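Local coordinates for glutathione-specific gamma-glutamylcyclotransferase (Saccharomyces cerevisiae S288c, PDB 5HWK), which catalyses the cleavage of glutathione into 5-oxo-L-proline and a Cys-Gly dipeptide, acting on no other gamma-glutamyl peptide, at residues A[33-38]-A[57-62]; A[11-16]-A[158-163]; A[27-32]-A[132-137]; A[140-145]-A[152-157]; A[174-179]-A[222-227]. All coordinates share one frame; numbering follows the deposited sequence.

Interaction 1 (A[33-38]-A[57-62]); sequences HGFARR and ATLIPY
Phe35 lies against Pro61 and Leu59 on one face of an antiparallel strand pair, with Phe35 CE2 3.6 Å from Pro61 CB. A chi1 of -67° places Phe35 CG beside the backbone N, anti to the carbonyl carbon. The side chain crosses Leu59 at about a right angle, Leu59 CD1 standing 4.0 Å from Phe35 CG. Leu59 thus touches the ring with CD1 and Arg37 CB with its other methyl, CD2. On the reverse face Ile60 CD1 reaches 3.8 Å from Arg38 CG, the two side chains again nearly perpendicular.

Four backbone bonds link two hydrogen-bonded pairs and hold this register. Ala36 and Ile60 form one pair, Ile60 N to Ala36 O at 2.8 Å and the return bond from Ala36 N to Ile60 O; Arg38 and Thr58 form the next, through Arg38 N to Thr58 O and Thr58 N to Arg38 O, the latter at 2.9 Å. Between them, Arg37 and Leu59 make a non-hydrogen-bonded pair with CA atoms 4.4 Å apart. Beyond the strand end a fifth bond runs from Tyr62 N to Gly34 O, where the positive phi of Gly34 (100°) suits glycine.

The arginine ends leave the pair. Arg38 NH1 turns back to Arg37 O at 2.9 Å, while its NE bonds Asn74; Arg37 reaches Tyr13 O and forms a salt bridge with Asp218. Around the contact, helix 69-78 packs on Ala36 and Arg38, whereas strands 91-99 and 154-163 meet the face bearing Phe35 and Leu59.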
# COMPACT_ATOMS: atom_id res chain seq x y z
N HIS A 33 -2.77 -7.45 6.59
CA HIS A 33 -2.74 -8.79 6.02
C HIS A 33 -3.65 -8.88 4.81
O HIS A 33 -4.63 -8.14 4.70
CB HIS A 33 -3.20 -9.79 7.07
CG HIS A 33 -2.21 -10.00 8.16
ND1 HIS A 33 -1.32 -11.05 8.16
CD2 HIS A 33 -1.94 -9.28 9.27
CE1 HIS A 33 -0.57 -10.99 9.24
NE2 HIS A 33 -0.92 -9.92 9.93
N GLY A 34 -3.28 -9.76 3.88
CA GLY A 34 -4.14 -10.08 2.77
C GLY A 34 -3.81 -9.39 1.46
O GLY A 34 -4.52 -9.63 0.47
N PHE A 35 -2.78 -8.53 1.41
CA PHE A 35 -2.43 -7.76 0.23
C PHE A 35 -0.91 -7.73 0.12
O PHE A 35 -0.21 -7.74 1.13
CB PHE A 35 -2.92 -6.31 0.37
CG PHE A 35 -4.43 -6.17 0.38
CD1 PHE A 35 -5.17 -6.27 1.56
CD2 PHE A 35 -5.12 -5.95 -0.82
CE1 PHE A 35 -6.55 -6.15 1.54
CE2 PHE A 35 -6.52 -5.84 -0.83
CZ PHE A 35 -7.22 -5.93 0.34
N ALA A 36 -0.41 -7.67 -1.11
CA ALA A 36 0.98 -7.35 -1.36
C ALA A 36 1.05 -5.97 -2.00
O ALA A 36 0.24 -5.64 -2.87
CB ALA A 36 1.56 -8.33 -2.39
N ARG A 37 2.05 -5.18 -1.65
CA ARG A 37 2.24 -3.85 -2.25
C ARG A 37 3.33 -3.93 -3.33
O ARG A 37 4.39 -4.50 -3.07
CB ARG A 37 2.65 -2.83 -1.20
CG ARG A 37 3.05 -1.46 -1.76
CD ARG A 37 3.37 -0.44 -0.70
NE ARG A 37 4.33 -0.98 0.23
CZ ARG A 37 4.25 -0.82 1.55
NH1 ARG A 37 3.37 0.06 2.07
NH2 ARG A 37 5.06 -1.48 2.36
N ARG A 38 3.02 -3.44 -4.53
CA ARG A 38 3.99 -3.49 -5.62
C ARG A 38 3.94 -2.16 -6.35
O ARG A 38 2.90 -1.52 -6.44
CB ARG A 38 3.63 -4.63 -6.63
CG ARG A 38 3.86 -6.06 -6.11
CD ARG A 38 5.33 -6.31 -5.89
NE ARG A 38 5.68 -7.66 -5.45
CZ ARG A 38 5.76 -8.05 -4.18
NH1 ARG A 38 5.42 -7.22 -3.19
NH2 ARG A 38 6.14 -9.30 -3.91
N ALA A 57 2.82 3.04 -6.09
CA ALA A 57 2.40 1.83 -5.38
C ALA A 57 0.93 1.49 -5.61
O ALA A 57 0.05 2.36 -5.65
CB ALA A 57 2.61 2.04 -3.89
N THR A 58 0.66 0.19 -5.69
CA THR A 58 -0.72 -0.32 -5.59
C THR A 58 -0.68 -1.54 -4.69
O THR A 58 0.36 -2.05 -4.36
CB THR A 58 -1.30 -0.56 -7.00
OG1 THR A 58 -2.67 -0.92 -6.87
CG2 THR A 58 -0.59 -1.67 -7.72
N LEU A 59 -1.86 -2.00 -4.26
CA LEU A 59 -1.96 -3.20 -3.45
C LEU A 59 -2.66 -4.25 -4.29
O LEU A 59 -3.62 -3.95 -5.00
CB LEU A 59 -2.90 -2.97 -2.27
CG LEU A 59 -2.40 -2.23 -1.09
CD1 LEU A 59 -3.53 -2.29 0.00
CD2 LEU A 59 -1.11 -2.83 -0.58
N ILE A 60 -2.20 -5.49 -4.19
CA ILE A 60 -2.82 -6.58 -4.92
C ILE A 60 -3.37 -7.56 -3.90
O ILE A 60 -2.63 -8.03 -3.02
CB ILE A 60 -1.81 -7.24 -5.85
CG1 ILE A 60 -1.16 -6.14 -6.67
CG2 ILE A 60 -2.53 -8.26 -6.70
CD1 ILE A 60 0.18 -6.48 -6.99
N PRO A 61 -4.65 -7.88 -3.94
CA PRO A 61 -5.20 -8.80 -2.95
C PRO A 61 -4.79 -10.23 -3.23
O PRO A 61 -4.55 -10.63 -4.37
CB PRO A 61 -6.71 -8.65 -3.10
CG PRO A 61 -6.89 -8.22 -4.49
CD PRO A 61 -5.70 -7.33 -4.81
N TYR A 62 -4.80 -11.01 -2.14
CA TYR A 62 -4.48 -12.43 -2.20
C TYR A 62 -5.25 -13.14 -3.32
O TYR A 62 -4.68 -13.93 -4.07
CB TYR A 62 -4.80 -13.09 -0.85
CG TYR A 62 -4.62 -14.59 -0.82
CD1 TYR A 62 -3.36 -15.16 -0.63
CD2 TYR A 62 -5.70 -15.42 -0.99
CE1 TYR A 62 -3.18 -16.51 -0.61
CE2 TYR A 62 -5.54 -16.80 -0.98
CZ TYR A 62 -4.29 -17.34 -0.78
OH TYR A 62 -4.16 -18.72 -0.75

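Interaction 2 (A[11-16]-A[158-163]); sequences LGYGSL and TSVYIG. With BEZ (benzoic acid), chain C.
Tyr13 OH donates a short hydrogen bond of 2.6 Å to Tyr161 O, lying in the plane of that carbonyl, while a carboxylate oxygen of the bound benzoic acid sits over a face of the same phenol ring. This oxygen, BEZ O2, is displaced toward the rim, 3.1 Å from Tyr13 CD2. The ring starts from the crowded position between backbone N and carbonyl carbon (chi1 61°), and its edge meets Val160, with Tyr13 CE2 3.8 Å from Val160 CG2.

Leu11 joins the strands by backbone and side chain together. Leu11 N donates to Ser159 O at 2.9 Å, and its side chain spans Thr158 and Val160, Leu11 CG lying 3.5 Å from Thr158 OG1. That hydroxyl is itself bonded to Val124 O. One water bridges the two segments and the ligand: it donates to Leu11 O and to BEZ O2 and accepts from Tyr161 N.

The ligand carboxylate is gripped by main-chain N-H groups. Tyr13 N reaches BEZ O2 at 2.9 Å, whereas BEZ O1 accepts from Gly14 N at 2.8 Å and from Leu16 N at 2.9 Å. Ser15 OG bonds Glu115, the probable proton acceptor. A loop of backbone amides following a first strand, beside this glutamate, is consistent with the substrate site of the gamma-glutamylcyclotransferase family, where residues 10-15 probably bind glutathione; here benzoic acid occupies it.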
# COMPACT_ATOMS: atom_id res chain seq x y z
N LEU A 11 -7.11 2.89 4.93
CA LEU A 11 -5.77 2.33 4.89
C LEU A 11 -4.88 3.24 4.08
O LEU A 11 -5.30 3.79 3.06
CB LEU A 11 -5.81 1.00 4.14
CG LEU A 11 -6.48 -0.19 4.79
CD1 LEU A 11 -6.35 -1.41 3.85
CD2 LEU A 11 -5.84 -0.42 6.11
N GLY A 12 -3.66 3.43 4.57
CA GLY A 12 -2.63 4.06 3.75
C GLY A 12 -1.46 3.12 3.55
O GLY A 12 -0.92 2.57 4.51
N TYR A 13 -1.04 2.92 2.28
CA TYR A 13 0.08 2.05 1.96
C TYR A 13 1.09 2.75 1.08
O TYR A 13 2.14 2.18 0.78
CB TYR A 13 -0.39 0.73 1.31
CG TYR A 13 -1.10 0.96 0.03
CD1 TYR A 13 -0.40 1.01 -1.17
CD2 TYR A 13 -2.46 1.10 -0.02
CE1 TYR A 13 -1.01 1.24 -2.34
CE2 TYR A 13 -3.11 1.29 -1.22
CZ TYR A 13 -2.38 1.36 -2.40
OH TYR A 13 -3.01 1.55 -3.60
N GLY A 14 0.80 3.97 0.64
CA GLY A 14 1.67 4.75 -0.25
C GLY A 14 1.79 6.14 0.31
O GLY A 14 2.16 6.28 1.49
N SER A 15 1.50 7.16 -0.50
CA SER A 15 1.71 8.53 -0.04
C SER A 15 0.81 8.92 1.10
O SER A 15 1.14 9.90 1.76
CB SER A 15 1.57 9.55 -1.18
OG SER A 15 0.27 9.56 -1.72
N LEU A 16 -0.31 8.23 1.36
CA LEU A 16 -1.10 8.64 2.53
C LEU A 16 -0.35 8.37 3.82
O LEU A 16 -0.73 8.93 4.85
CB LEU A 16 -2.44 7.89 2.58
CG LEU A 16 -3.48 8.34 1.54
CD1 LEU A 16 -4.62 7.26 1.42
CD2 LEU A 16 -4.05 9.71 1.88
N THR A 158 -12.50 -1.17 6.42
CA THR A 158 -11.66 -0.05 6.00
C THR A 158 -11.94 0.29 4.55
O THR A 158 -12.35 -0.54 3.75
CB THR A 158 -10.15 -0.38 6.12
OG1 THR A 158 -9.78 -1.40 5.18
CG2 THR A 158 -9.76 -0.81 7.49
N SER A 159 -11.67 1.55 4.20
CA SER A 159 -11.65 2.00 2.83
C SER A 159 -10.21 2.08 2.37
O SER A 159 -9.32 2.36 3.16
CB SER A 159 -12.29 3.38 2.71
OG SER A 159 -13.70 3.28 2.94
N VAL A 160 -9.99 1.77 1.10
CA VAL A 160 -8.63 1.80 0.55
C VAL A 160 -8.74 2.15 -0.92
O VAL A 160 -9.66 1.71 -1.61
CB VAL A 160 -7.97 0.42 0.80
CG1 VAL A 160 -8.75 -0.72 0.10
CG2 VAL A 160 -6.47 0.40 0.36
N TYR A 161 -7.76 2.90 -1.45
CA TYR A 161 -7.67 3.17 -2.89
C TYR A 161 -6.67 2.22 -3.51
O TYR A 161 -5.53 2.16 -3.06
CB TYR A 161 -7.20 4.61 -3.12
CG TYR A 161 -8.28 5.65 -3.04
CD1 TYR A 161 -9.19 5.83 -4.10
CD2 TYR A 161 -8.46 6.42 -1.89
CE1 TYR A 161 -10.18 6.82 -4.05
CE2 TYR A 161 -9.44 7.40 -1.83
CZ TYR A 161 -10.34 7.56 -2.89
OH TYR A 161 -11.29 8.54 -2.90
N ILE A 162 -7.09 1.53 -4.57
CA ILE A 162 -6.32 0.48 -5.21
C ILE A 162 -6.31 0.70 -6.70
O ILE A 162 -7.35 1.03 -7.28
CB ILE A 162 -6.95 -0.91 -4.93
CG1 ILE A 162 -6.84 -1.20 -3.43
CG2 ILE A 162 -6.27 -2.00 -5.80
CD1 ILE A 162 -7.39 -2.54 -3.00
N GLY A 163 -5.15 0.49 -7.34
CA GLY A 163 -5.12 0.32 -8.80
C GLY A 163 -5.31 -1.15 -9.08
O GLY A 163 -4.39 -1.92 -8.84
C BEZ C . -2.24 5.18 -0.21
O1 BEZ C . -1.36 5.68 0.44
O2 BEZ C . -2.80 4.20 0.29
C1 BEZ C . -2.57 5.66 -1.58
C2 BEZ C . -3.42 4.89 -2.35
C3 BEZ C . -3.71 5.27 -3.67
C4 BEZ C . -3.22 6.46 -4.18
C5 BEZ C . -2.41 7.25 -3.37
C6 BEZ C . -2.06 6.87 -2.08
O HOH W 1 -5.66 3.92 0.32

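Interaction 3 (A[27-32]-A[132-137])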
# COMPACT_ATOMS: atom_id res chain seq x y z
N ARG A 27 -4.09 7.56 13.87
CA ARG A 27 -3.16 7.11 12.83
C ARG A 27 -2.40 5.95 13.47
O ARG A 27 -1.56 6.17 14.35
CB ARG A 27 -2.19 8.22 12.42
CG ARG A 27 -1.19 7.75 11.42
CD ARG A 27 -0.17 8.86 11.07
NE ARG A 27 0.73 8.51 9.97
CZ ARG A 27 1.89 7.88 10.15
NH1 ARG A 27 2.26 7.53 11.37
NH2 ARG A 27 2.68 7.63 9.09
N ILE A 28 -2.72 4.73 13.08
CA ILE A 28 -2.21 3.53 13.73
C ILE A 28 -1.27 2.81 12.77
O ILE A 28 -1.72 2.38 11.70
CB ILE A 28 -3.36 2.58 14.13
CG1 ILE A 28 -4.35 3.28 15.07
CG2 ILE A 28 -2.78 1.28 14.68
CD1 ILE A 28 -5.52 2.42 15.41
N PRO A 29 0.02 2.64 13.10
CA PRO A 29 0.91 1.84 12.25
C PRO A 29 0.35 0.43 12.17
O PRO A 29 -0.16 -0.10 13.16
CB PRO A 29 2.24 1.85 13.02
CG PRO A 29 2.15 2.98 13.95
CD PRO A 29 0.71 3.13 14.30
N ALA A 30 0.41 -0.16 10.99
CA ALA A 30 -0.33 -1.40 10.81
C ALA A 30 0.44 -2.38 9.95
O ALA A 30 0.98 -2.01 8.90
CB ALA A 30 -1.68 -1.15 10.13
N ILE A 31 0.43 -3.64 10.39
CA ILE A 31 0.72 -4.77 9.53
C ILE A 31 -0.61 -5.14 8.89
O ILE A 31 -1.53 -5.61 9.58
CB ILE A 31 1.31 -5.93 10.33
CG1 ILE A 31 2.57 -5.48 11.10
CG2 ILE A 31 1.53 -7.15 9.45
CD1 ILE A 31 3.11 -6.57 12.03
N ILE A 32 -0.75 -4.89 7.60
CA ILE A 32 -1.98 -5.16 6.86
C ILE A 32 -1.85 -6.54 6.25
O ILE A 32 -0.94 -6.78 5.44
CB ILE A 32 -2.19 -4.09 5.77
CG1 ILE A 32 -2.13 -2.67 6.36
CG2 ILE A 32 -3.49 -4.33 5.03
CD1 ILE A 32 -1.92 -1.59 5.28
N ARG A 132 3.24 -2.63 20.19
CA ARG A 132 2.77 -2.57 21.57
C ARG A 132 2.22 -1.19 21.90
O ARG A 132 1.20 -1.06 22.58
N GLU A 133 2.86 -0.14 21.36
CA GLU A 133 2.44 1.22 21.68
C GLU A 133 1.00 1.49 21.27
O GLU A 133 0.32 2.30 21.91
CB GLU A 133 3.39 2.23 21.03
N HIS A 134 0.50 0.80 20.23
CA HIS A 134 -0.84 1.06 19.70
C HIS A 134 -1.82 -0.10 19.85
O HIS A 134 -2.95 0.02 19.40
CB HIS A 134 -0.78 1.47 18.22
CG HIS A 134 -0.07 2.76 17.96
ND1 HIS A 134 1.30 2.84 17.84
CD2 HIS A 134 -0.54 4.02 17.78
CE1 HIS A 134 1.65 4.10 17.59
NE2 HIS A 134 0.55 4.83 17.55
N GLU A 135 -1.41 -1.22 20.47
CA GLU A 135 -2.29 -2.39 20.57
C GLU A 135 -3.65 -2.05 21.20
O GLU A 135 -4.70 -2.48 20.72
CB GLU A 135 -1.59 -3.50 21.36
N ALA A 136 -3.64 -1.28 22.29
CA ALA A 136 -4.89 -0.94 22.96
C ALA A 136 -5.78 -0.09 22.06
O ALA A 136 -7.00 -0.28 22.03
CB ALA A 136 -4.60 -0.19 24.26
N GLU A 137 -5.19 0.87 21.36
CA GLU A 137 -5.93 1.69 20.40
C GLU A 137 -6.51 0.84 19.28
O GLU A 137 -7.69 0.99 18.91
CB GLU A 137 -4.98 2.76 19.85
CG GLU A 137 -5.64 3.79 18.98
CD GLU A 137 -4.66 4.82 18.48
OE1 GLU A 137 -3.44 4.67 18.73
OE2 GLU A 137 -5.09 5.78 17.83
O HOH W 2 -3.38 7.68 16.63
O HOH W 3 -1.18 7.59 17.06
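Pro29 CD sits over the face of the His134 imidazole, a CH-pi contact that joins an inner strand of the six-stranded antiparallel sheet, 26-33, to the residue just before helix 135-144. Pro29 CD lies 3.5 Å from the centroid of the His134 ring and only 7° off its normal, hence over the middle of the face, and the two side chains cross at about a right angle. The ND1 of His134 is hydrogen-bonded to Asn131 OD1.

Apolar contacts are made by Ile28, whose two branches go to different partners. Its CG2 meets His134 CB at 4.1 Å, while Ile28 CD1 lies 3.8 Å from Glu137 CG as these side chains slide past each other in opposite directions. Glu137 CG, anti to the backbone N (chi1 -173°), thereby comes against Ile28 CD1, and the extended chain beyond it brings CD to Ile28 CG1.

Polar links run through water. One molecule donates to Arg27 O and lies in the plane of the His134 ring, 3.3 Å from His134 NE2. Glu137 OE2, also bonded to His26 ND1, accepts at 2.8 Å from a second water, whose oxygen accepts from the backbone Arg27 N at 2.9 Å.

Interaction 4 (A[140-145]-A[152-157]); sequences EALEQL and GKRVLL
Leu142 is the tight point of the contact, pushing its CD2 against the backbone of the opposing strand, 3.4 Å from Val155 O. The same methyl touches Leu156 CB. The leucine divides its two branches between different partners: CD2 meets the strand backbone, and CD1 meets Arg154. Beside it Leu156 CD1 reaches back to the helix and lies 3.7 Å from Ala141 O. The two main chains are also spanned by a water, whose oxygen is 2.8 Å from Leu142 O and 2.7 Å from Val155 O. Ala141 and Leu156 both touch Trp9 of strand 8-12, which closes this inner, buried side.

Helix 140-144 runs at 77° to strand 154-157, their axes 7.9 Å apart at closest approach. It thus lies crosswise on a strand of the six-stranded antiparallel sheet; the short hairpin partner 147-148 sits at the sheet edge, with Val155 backbone-bonded to Arg147.

Toward solvent the packing is looser. Leu142 CD1 stands over the centre of the Arg154 guanidinium, 3.9 Å from Arg154 CZ. The Arg154 chain bends at chi3 (-75°), and its NH1 lies on the side of Glu143. There Glu143 OE2 and Arg154 NH1 make a long salt bridge of 3.9 Å, with the carboxylate and guanidinium planes 24° apart, nearly coplanar. Elsewhere the exposed Leu145 only grazes the strand, its CD2 4.3 Å from Leu157 CD2.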
# COMPACT_ATOMS: atom_id res chain seq x y z
N GLU A 140 -9.50 -1.13 20.62
CA GLU A 140 -10.72 -0.33 20.71
C GLU A 140 -11.37 -0.14 19.35
O GLU A 140 -12.60 -0.21 19.22
CB GLU A 140 -10.43 1.02 21.36
CG GLU A 140 -11.65 1.92 21.45
N ALA A 141 -10.56 0.10 18.32
CA ALA A 141 -11.09 0.24 16.97
C ALA A 141 -11.84 -1.02 16.55
O ALA A 141 -12.90 -0.95 15.93
CB ALA A 141 -9.95 0.50 15.99
N LEU A 142 -11.30 -2.19 16.89
CA LEU A 142 -11.91 -3.44 16.49
C LEU A 142 -13.22 -3.68 17.22
O LEU A 142 -14.10 -4.36 16.69
CB LEU A 142 -10.93 -4.59 16.71
CG LEU A 142 -9.77 -4.63 15.72
CD1 LEU A 142 -8.70 -5.55 16.24
CD2 LEU A 142 -10.23 -5.09 14.34
N GLU A 143 -13.37 -3.13 18.43
CA GLU A 143 -14.53 -3.40 19.27
C GLU A 143 -15.75 -2.55 18.90
O GLU A 143 -16.84 -2.82 19.42
CB GLU A 143 -14.17 -3.18 20.74
CG GLU A 143 -13.14 -4.19 21.26
CD GLU A 143 -12.43 -3.74 22.55
OE1 GLU A 143 -13.06 -3.03 23.36
OE2 GLU A 143 -11.25 -4.10 22.75
N GLN A 144 -15.59 -1.55 18.04
CA GLN A 144 -16.72 -0.73 17.60
C GLN A 144 -17.61 -1.48 16.60
O GLN A 144 -18.82 -1.57 16.78
CB GLN A 144 -16.21 0.57 16.98
N LEU A 145 -17.03 -1.97 15.51
CA LEU A 145 -17.90 -2.74 14.61
C LEU A 145 -17.44 -4.19 14.66
O LEU A 145 -16.77 -4.65 13.72
CB LEU A 145 -17.86 -2.13 13.20
CG LEU A 145 -18.79 -2.48 12.05
CD1 LEU A 145 -20.24 -2.74 12.47
CD2 LEU A 145 -18.73 -1.31 11.04
N GLY A 152 -11.82 -16.68 12.43
CA GLY A 152 -12.10 -16.24 13.78
C GLY A 152 -11.30 -15.05 14.25
O GLY A 152 -11.41 -14.68 15.43
N LYS A 153 -10.51 -14.44 13.39
CA LYS A 153 -9.68 -13.31 13.76
C LYS A 153 -10.46 -12.01 13.60
O LYS A 153 -11.32 -11.87 12.73
CB LYS A 153 -8.41 -13.26 12.91
N ARG A 154 -10.16 -11.05 14.47
CA ARG A 154 -10.84 -9.77 14.43
C ARG A 154 -10.39 -8.98 13.22
O ARG A 154 -9.20 -8.96 12.87
CB ARG A 154 -10.54 -8.99 15.70
CG ARG A 154 -10.91 -9.76 16.96
CD ARG A 154 -11.00 -8.86 18.15
NE ARG A 154 -9.68 -8.47 18.62
CZ ARG A 154 -9.45 -7.49 19.50
NH1 ARG A 154 -10.47 -6.79 19.99
NH2 ARG A 154 -8.21 -7.21 19.87
N VAL A 155 -11.35 -8.37 12.53
CA VAL A 155 -11.03 -7.60 11.33
C VAL A 155 -11.69 -6.23 11.44
O VAL A 155 -12.68 -6.04 12.17
CB VAL A 155 -11.42 -8.31 10.03
CG1 VAL A 155 -10.61 -9.58 9.87
CG2 VAL A 155 -12.93 -8.59 10.02
N LEU A 156 -11.10 -5.26 10.73
CA LEU A 156 -11.55 -3.87 10.70
C LEU A 156 -12.12 -3.59 9.31
O LEU A 156 -11.44 -3.87 8.30
CB LEU A 156 -10.37 -2.93 11.02
CG LEU A 156 -10.71 -1.46 11.25
CD1 LEU A 156 -11.57 -1.31 12.53
CD2 LEU A 156 -9.43 -0.61 11.37
N LEU A 157 -13.33 -3.00 9.23
CA LEU A 157 -13.87 -2.49 7.97
C LEU A 157 -13.14 -1.19 7.60
O LEU A 157 -13.13 -0.23 8.39
CB LEU A 157 -15.39 -2.28 8.04
CG LEU A 157 -16.00 -1.63 6.79
CD1 LEU A 157 -15.83 -2.53 5.56
CD2 LEU A 157 -17.46 -1.25 6.98
O HOH W 4 -13.59 -6.31 14.75

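Interaction 5 (A[174-179]-A[222-227]); sequences ETVDET and TALLET
Ala223 opens the contact through its carbonyl, with Val176 CG1 3.7 Å from Ala223 O; the methyls behind it are looser, Val176 CG2 standing 4.5 Å from Ala223 CB. The carbonyl is doubly engaged within its own helix. Thr227 N and Thr227 OG1 both donate to it, from opposite faces of its plane, the hydroxyl at 2.8 Å from Ala223 O.

Leu224 comes next and turns its CD1 toward helix 176-185. It crosses Thr179 at about a right angle, Leu224 CD1 lying 3.8 Å from Thr179 CG2. Thr179 offers its methyl here, while its OG1 donates to Glu174 OE1 at 2.7 Å, on the anti side of that carboxylate, which is also salt-bridged to Arg55.

One turn after Ala223, Thr227 meets Val176 again. Thr227 OG1, fixed by its bond to Ala223 O, is 3.3 Å from Val176 CG1; the valine methyl lies against the bonded pair, near both oxygens. Thr227 CG2 passes Asp177 OD1 at 4.1 Å; that oxygen is bonded to Tyr231.

Val176 is the first residue of its helix, and the start is defined by a capping box: Glu178 N donates to Thr175 OG1, and Thr175 N to Glu178 OE1 at 3.0 Å. Tyr78 of helix 69-78 touches both Val176 and Ala223, and Phe39 touches both Thr179 and Leu224. The arrangement is a helix-helix packing in which a capped N-terminus meets the flank of helix 219-232.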
# COMPACT_ATOMS: atom_id res chain seq x y z
N GLU A 174 5.81 -6.99 -13.16
CA GLU A 174 7.05 -6.47 -13.65
C GLU A 174 8.12 -6.91 -12.67
O GLU A 174 7.86 -6.95 -11.47
CB GLU A 174 6.91 -4.95 -13.64
CG GLU A 174 7.79 -4.22 -14.58
CD GLU A 174 7.43 -2.74 -14.75
OE1 GLU A 174 7.48 -2.02 -13.76
OE2 GLU A 174 7.14 -2.31 -15.89
N THR A 175 9.31 -7.25 -13.18
CA THR A 175 10.41 -7.61 -12.29
C THR A 175 10.98 -6.36 -11.62
O THR A 175 10.79 -5.22 -12.09
CB THR A 175 11.55 -8.28 -13.05
OG1 THR A 175 12.14 -7.30 -13.89
CG2 THR A 175 11.04 -9.46 -13.91
N VAL A 176 11.68 -6.56 -10.50
CA VAL A 176 12.33 -5.43 -9.83
C VAL A 176 13.28 -4.70 -10.79
O VAL A 176 13.33 -3.46 -10.81
CB VAL A 176 13.05 -5.91 -8.57
CG1 VAL A 176 14.15 -4.99 -8.17
CG2 VAL A 176 12.03 -6.04 -7.45
N ASP A 177 14.00 -5.45 -11.64
CA ASP A 177 14.92 -4.79 -12.57
C ASP A 177 14.16 -3.86 -13.53
O ASP A 177 14.56 -2.71 -13.76
CB ASP A 177 15.71 -5.82 -13.36
CG ASP A 177 16.82 -5.20 -14.16
OD1 ASP A 177 17.72 -4.61 -13.53
OD2 ASP A 177 16.79 -5.31 -15.41
N GLU A 178 13.07 -4.38 -14.13
CA GLU A 178 12.24 -3.56 -15.02
C GLU A 178 11.69 -2.33 -14.32
O GLU A 178 11.76 -1.21 -14.87
CB GLU A 178 11.10 -4.41 -15.63
CG GLU A 178 11.54 -5.48 -16.65
CD GLU A 178 10.56 -6.70 -16.86
OE1 GLU A 178 9.54 -6.91 -16.11
OE2 GLU A 178 10.84 -7.48 -17.80
N THR A 179 11.10 -2.51 -13.12
CA THR A 179 10.52 -1.37 -12.42
C THR A 179 11.61 -0.38 -12.04
O THR A 179 11.42 0.84 -12.18
CB THR A 179 9.80 -1.86 -11.17
OG1 THR A 179 8.82 -2.84 -11.57
CG2 THR A 179 9.08 -0.74 -10.45
N THR A 222 12.92 -3.28 -0.32
CA THR A 222 14.38 -3.23 -0.15
C THR A 222 15.11 -3.60 -1.44
O THR A 222 16.09 -2.93 -1.80
CB THR A 222 14.78 -4.19 0.96
OG1 THR A 222 14.24 -3.68 2.18
CG2 THR A 222 16.28 -4.20 1.09
N ALA A 223 14.66 -4.63 -2.15
CA ALA A 223 15.29 -5.02 -3.40
C ALA A 223 15.07 -3.95 -4.47
O ALA A 223 15.98 -3.61 -5.23
CB ALA A 223 14.74 -6.36 -3.87
N LEU A 224 13.87 -3.37 -4.49
CA LEU A 224 13.57 -2.31 -5.45
C LEU A 224 14.49 -1.10 -5.24
O LEU A 224 15.11 -0.59 -6.20
CB LEU A 224 12.09 -1.94 -5.33
CG LEU A 224 11.65 -0.90 -6.38
CD1 LEU A 224 11.81 -1.41 -7.84
CD2 LEU A 224 10.21 -0.52 -6.09
N LEU A 225 14.64 -0.66 -3.99
CA LEU A 225 15.49 0.50 -3.73
C LEU A 225 16.95 0.18 -4.03
O LEU A 225 17.65 1.01 -4.60
CB LEU A 225 15.31 0.97 -2.29
CG LEU A 225 16.10 2.23 -1.84
CD1 LEU A 225 15.89 3.42 -2.79
CD2 LEU A 225 15.76 2.64 -0.40
N GLU A 226 17.42 -1.03 -3.67
CA GLU A 226 18.81 -1.39 -3.96
C GLU A 226 19.06 -1.37 -5.46
O GLU A 226 20.10 -0.89 -5.92
CB GLU A 226 19.13 -2.78 -3.41
CG GLU A 226 19.29 -2.84 -1.90
N THR A 227 18.09 -1.83 -6.24
CA THR A 227 18.27 -1.88 -7.68
C THR A 227 18.20 -0.49 -8.30
O THR A 227 19.00 -0.18 -9.18
CB THR A 227 17.23 -2.80 -8.29
OG1 THR A 227 17.29 -4.07 -7.64
CG2 THR A 227 17.51 -3.00 -9.79

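In the fold
Interaction 2 holds the bound benzoic acid, and interaction 1 touches it directly: their centres are about 10 Å apart, Arg37 NH1 reaches Tyr13 O at 2.8 Å, and Thr58 OG1 lies 2.8 Å from Gly163 O. The side chain of Ala57 is about 7 Å from that of Glu115, the likely proton acceptor. Interactions 3 and 4 share helix 135-144 and attach it to two strands of the six-stranded sheet, their centres about 13 Å apart; interaction 4 also shares strand 154-163 with interaction 2. Leu11 CD2 touches Ile32 CD1 at 4.2 Å, linking interactions 2 and 3. Interaction 5 lies about 35 Å from interaction 4, centre to centre, and about 16 Å from interaction 1.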